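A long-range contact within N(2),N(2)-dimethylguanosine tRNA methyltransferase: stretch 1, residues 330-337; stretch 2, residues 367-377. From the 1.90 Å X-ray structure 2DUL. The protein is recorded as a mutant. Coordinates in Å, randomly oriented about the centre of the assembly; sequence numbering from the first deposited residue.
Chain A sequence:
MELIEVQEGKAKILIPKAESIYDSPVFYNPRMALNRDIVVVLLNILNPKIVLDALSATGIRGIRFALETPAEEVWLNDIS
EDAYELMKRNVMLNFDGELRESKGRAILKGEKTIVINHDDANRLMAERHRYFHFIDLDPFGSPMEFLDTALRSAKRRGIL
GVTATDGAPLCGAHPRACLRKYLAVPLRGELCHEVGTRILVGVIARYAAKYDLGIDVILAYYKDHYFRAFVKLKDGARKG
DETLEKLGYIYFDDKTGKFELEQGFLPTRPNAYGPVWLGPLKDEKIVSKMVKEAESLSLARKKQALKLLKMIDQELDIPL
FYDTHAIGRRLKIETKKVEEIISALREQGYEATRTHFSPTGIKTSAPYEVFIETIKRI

Stretch 1 330-337: RLKIETKK
Stretch 2, residues 367-377: PYEVFIETIKR

Stretch 1 enters the contact as the last turn of a helix, with Arg330 and Leu331 still helical. Lys332 then breaks away with positive phi (67/52), and the chain runs on extended through Ile333 (-134/162), Glu334 (-90/145), Thr335 (-127/160) and Lys336 (-81/177). Stretch 2 is a helix from Tyr368 to Ile375, preceded by Pro367 at the N-cap position; Lys376 (-49/112) leaves helical geometry and Arg377 follows it.

The extended segment of stretch 1 lies against the end of this helix through a single beta bridge between Thr335 and Lys376, whose CA atoms are 5.0 Å apart; the CA atoms of Thr335 and Arg377 are closer still, at 4.5 Å. Two backbone hydrogen bonds flank the bridge. Arg377 N donates to Glu334 O (3.1 Å, 172°), and Lys336 N donates to Ile375 O (2.9 Å, 143°). Between them Thr335 CA approaches Ile375 O at 3.2 Å in a CA-H...O contact, so this carbonyl at the helix end meets both residues.

Apolar side chains pack beside the bridge. Leu331 (m, t) points toward the helix and brings CD1 to 3.6 Å from CD1 of Ile372 (m, m), and to 3.4 Å from Tyr368 OH, at the end of a side chain that starts sideways (chi1 t). Ile333 (p, t) also points toward stretch 2; its CD1 lies 3.8 Å from Lys376 CD and 4.4 Å from CD1 of the buried Ile375 (p, t). Lys376 (m, m, m, t) starts away, but its folded chain brings its methylenes to Ile333. Thr335 (p) points away overall, yet its CG2 lies 4.0 Å from Ile375 CD1, giving the isoleucine a further methyl neighbour.

Polar groups occupy the more exposed margin. Arg377 (t, t, p, chi4 -176°), with the largest covered area of any residue here, points toward stretch 1. Its guanidinium places a face under Thr335 O, which is 2.9 Å from Arg377 NE but poorly angled for a hydrogen bond, while Glu334 (m, m, chi3 50°) reaches its edge in a salt bridge, OE1 to Arg377 NH2 at 3.5 Å. Lys336 (m, t, t, t) is fully stretched beyond chi1, long enough for NZ to make a weak hydrogen bond to Thr374 O (3.2 Å). Lys336 NZ also donates to a water at 2.9 Å, which in turn donates to Glu373 O and Lys376 O, so the ammonium serves carbonyls at the helix end. In all, the two stretches bury 572 Å².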

# COMPACT_ATOMS: atom_id res chain seq x y z
N ARG A 330 -23.29 -2.61 -18.84
CA ARG A 330 -23.03 -1.52 -19.77
C ARG A 330 -23.44 -1.87 -21.20
O ARG A 330 -24.10 -1.08 -21.87
CB ARG A 330 -21.54 -1.13 -19.75
CG ARG A 330 -21.07 -0.52 -18.43
CD ARG A 330 -19.60 -0.09 -18.49
NE ARG A 330 -19.12 0.40 -17.19
CZ ARG A 330 -19.45 1.57 -16.65
NH1 ARG A 330 -20.26 2.41 -17.29
NH2 ARG A 330 -18.98 1.90 -15.46
N LEU A 331 -23.06 -3.06 -21.65
CA LEU A 331 -23.39 -3.51 -23.00
C LEU A 331 -24.81 -4.07 -23.10
O LEU A 331 -25.35 -4.19 -24.20
CB LEU A 331 -22.39 -4.58 -23.46
CG LEU A 331 -20.94 -4.13 -23.67
CD1 LEU A 331 -20.07 -5.34 -24.01
CD2 LEU A 331 -20.88 -3.09 -24.79
N LYS A 332 -25.40 -4.40 -21.96
CA LYS A 332 -26.74 -4.97 -21.92
C LYS A 332 -26.72 -6.35 -22.54
O LYS A 332 -27.50 -6.65 -23.45
CB LYS A 332 -27.74 -4.07 -22.67
CG LYS A 332 -27.86 -2.67 -22.11
CD LYS A 332 -28.35 -2.69 -20.67
CE LYS A 332 -28.45 -1.28 -20.11
NZ LYS A 332 -29.37 -0.43 -20.92
N ILE A 333 -25.82 -7.19 -22.06
CA ILE A 333 -25.71 -8.55 -22.57
C ILE A 333 -25.60 -9.52 -21.39
O ILE A 333 -25.29 -9.11 -20.27
CB ILE A 333 -24.46 -8.74 -23.46
CG1 ILE A 333 -23.19 -8.42 -22.67
CG2 ILE A 333 -24.57 -7.86 -24.70
CD1 ILE A 333 -21.90 -8.68 -23.43
N GLU A 334 -25.87 -10.79 -21.66
CA GLU A 334 -25.76 -11.83 -20.65
C GLU A 334 -24.33 -12.35 -20.76
O GLU A 334 -23.77 -12.41 -21.85
CB GLU A 334 -26.75 -12.96 -20.95
CG GLU A 334 -28.21 -12.56 -20.78
CD GLU A 334 -28.64 -12.51 -19.32
OE1 GLU A 334 -27.94 -11.87 -18.51
OE2 GLU A 334 -29.69 -13.11 -19.00
N THR A 335 -23.74 -12.72 -19.62
CA THR A 335 -22.37 -13.21 -19.61
C THR A 335 -22.19 -14.56 -18.94
O THR A 335 -23.02 -15.00 -18.14
CB THR A 335 -21.44 -12.21 -18.90
OG1 THR A 335 -21.82 -12.13 -17.52
CG2 THR A 335 -21.54 -10.84 -19.53
N LYS A 336 -21.08 -15.22 -19.26
CA LYS A 336 -20.75 -16.52 -18.69
C LYS A 336 -20.14 -16.26 -17.32
O LYS A 336 -19.97 -15.11 -16.91
CB LYS A 336 -19.74 -17.24 -19.58
CG LYS A 336 -20.22 -17.45 -21.01
CD LYS A 336 -19.12 -18.02 -21.89
CE LYS A 336 -19.60 -18.18 -23.33
NZ LYS A 336 -18.50 -18.62 -24.24
N LYS A 337 -19.82 -17.33 -16.60
CA LYS A 337 -19.23 -17.19 -15.27
C LYS A 337 -17.73 -16.89 -15.36
O LYS A 337 -17.07 -17.27 -16.33
CB LYS A 337 -19.44 -18.46 -14.45
CG LYS A 337 -18.91 -18.32 -13.04
CD LYS A 337 -18.68 -19.66 -12.36
CE LYS A 337 -18.03 -19.43 -11.00
NZ LYS A 337 -16.87 -18.50 -11.12
N PRO A 367 -7.43 -8.66 -26.07
CA PRO A 367 -7.99 -7.37 -26.47
C PRO A 367 -9.44 -7.32 -25.99
O PRO A 367 -10.07 -8.36 -25.82
CB PRO A 367 -7.90 -7.40 -27.99
CG PRO A 367 -6.76 -8.35 -28.26
CD PRO A 367 -7.00 -9.43 -27.25
N TYR A 368 -9.95 -6.12 -25.76
CA TYR A 368 -11.33 -5.95 -25.31
C TYR A 368 -12.34 -6.73 -26.16
O TYR A 368 -13.21 -7.42 -25.62
CB TYR A 368 -11.70 -4.46 -25.34
CG TYR A 368 -13.16 -4.19 -25.06
CD1 TYR A 368 -13.67 -4.22 -23.76
CD2 TYR A 368 -14.04 -3.92 -26.10
CE1 TYR A 368 -15.02 -3.98 -23.50
CE2 TYR A 368 -15.40 -3.69 -25.87
CZ TYR A 368 -15.88 -3.72 -24.57
OH TYR A 368 -17.22 -3.50 -24.35
N GLU A 369 -12.24 -6.61 -27.48
CA GLU A 369 -13.18 -7.30 -28.36
C GLU A 369 -13.13 -8.82 -28.21
O GLU A 369 -14.16 -9.48 -28.31
CB GLU A 369 -12.93 -6.92 -29.81
CG GLU A 369 -13.16 -5.45 -30.13
CD GLU A 369 -14.56 -4.96 -29.77
OE1 GLU A 369 -15.52 -5.77 -29.78
OE2 GLU A 369 -14.71 -3.75 -29.49
N VAL A 370 -11.95 -9.36 -27.97
CA VAL A 370 -11.83 -10.81 -27.79
C VAL A 370 -12.50 -11.19 -26.46
O VAL A 370 -13.15 -12.22 -26.36
CB VAL A 370 -10.36 -11.26 -27.76
CG1 VAL A 370 -10.27 -12.71 -27.31
CG2 VAL A 370 -9.75 -11.10 -29.14
N PHE A 371 -12.32 -10.35 -25.45
CA PHE A 371 -12.93 -10.61 -24.15
C PHE A 371 -14.45 -10.66 -24.27
O PHE A 371 -15.09 -11.57 -23.76
CB PHE A 371 -12.54 -9.52 -23.14
CG PHE A 371 -13.05 -9.77 -21.74
CD1 PHE A 371 -12.40 -10.66 -20.90
CD2 PHE A 371 -14.20 -9.12 -21.28
CE1 PHE A 371 -12.87 -10.91 -19.61
CE2 PHE A 371 -14.69 -9.36 -19.99
CZ PHE A 371 -14.02 -10.26 -19.15
N ILE A 372 -15.01 -9.66 -24.95
CA ILE A 372 -16.46 -9.56 -25.13
C ILE A 372 -17.02 -10.78 -25.86
O ILE A 372 -18.06 -11.32 -25.47
CB ILE A 372 -16.84 -8.29 -25.91
CG1 ILE A 372 -16.39 -7.05 -25.14
CG2 ILE A 372 -18.34 -8.25 -26.16
CD1 ILE A 372 -16.92 -6.99 -23.72
N GLU A 373 -16.34 -11.20 -26.92
CA GLU A 373 -16.80 -12.35 -27.68
C GLU A 373 -16.75 -13.59 -26.79
O GLU A 373 -17.57 -14.49 -26.93
CB GLU A 373 -15.93 -12.55 -28.92
CG GLU A 373 -16.42 -13.68 -29.83
CD GLU A 373 -15.66 -13.73 -31.16
OE1 GLU A 373 -14.45 -14.03 -31.14
OE2 GLU A 373 -16.29 -13.48 -32.21
N THR A 374 -15.79 -13.62 -25.87
CA THR A 374 -15.64 -14.76 -24.97
C THR A 374 -16.65 -14.78 -23.82
O THR A 374 -17.07 -15.86 -23.40
CB THR A 374 -14.23 -14.79 -24.36
OG1 THR A 374 -13.26 -14.82 -25.41
CG2 THR A 374 -14.07 -16.02 -23.48
N ILE A 375 -17.04 -13.62 -23.32
CA ILE A 375 -17.99 -13.60 -22.20
C ILE A 375 -19.45 -13.75 -22.65
O ILE A 375 -20.30 -14.13 -21.85
CB ILE A 375 -17.87 -12.30 -21.36
CG1 ILE A 375 -18.28 -11.08 -22.20
CG2 ILE A 375 -16.46 -12.15 -20.83
CD1 ILE A 375 -18.17 -9.76 -21.44
N LYS A 376 -19.72 -13.43 -23.91
CA LYS A 376 -21.07 -13.54 -24.46
C LYS A 376 -21.68 -14.89 -24.14
O LYS A 376 -21.23 -15.92 -24.65
CB LYS A 376 -21.05 -13.35 -25.98
CG LYS A 376 -20.95 -11.91 -26.44
CD LYS A 376 -22.28 -11.19 -26.30
CE LYS A 376 -23.34 -11.79 -27.21
NZ LYS A 376 -24.63 -11.05 -27.15
N ARG A 377 -22.70 -14.90 -23.29
CA ARG A 377 -23.35 -16.15 -22.91
C ARG A 377 -24.51 -16.45 -23.86
O ARG A 377 -24.38 -17.42 -24.64
CB ARG A 377 -23.86 -16.06 -21.47
CG ARG A 377 -24.48 -17.35 -20.94
CD ARG A 377 -24.64 -17.31 -19.42
NE ARG A 377 -25.54 -16.24 -18.98
CZ ARG A 377 -25.78 -15.95 -17.71
NH1 ARG A 377 -25.20 -16.65 -16.74
NH2 ARG A 377 -26.61 -14.96 -17.39
O HOH W 1 -19.22 -16.56 -26.18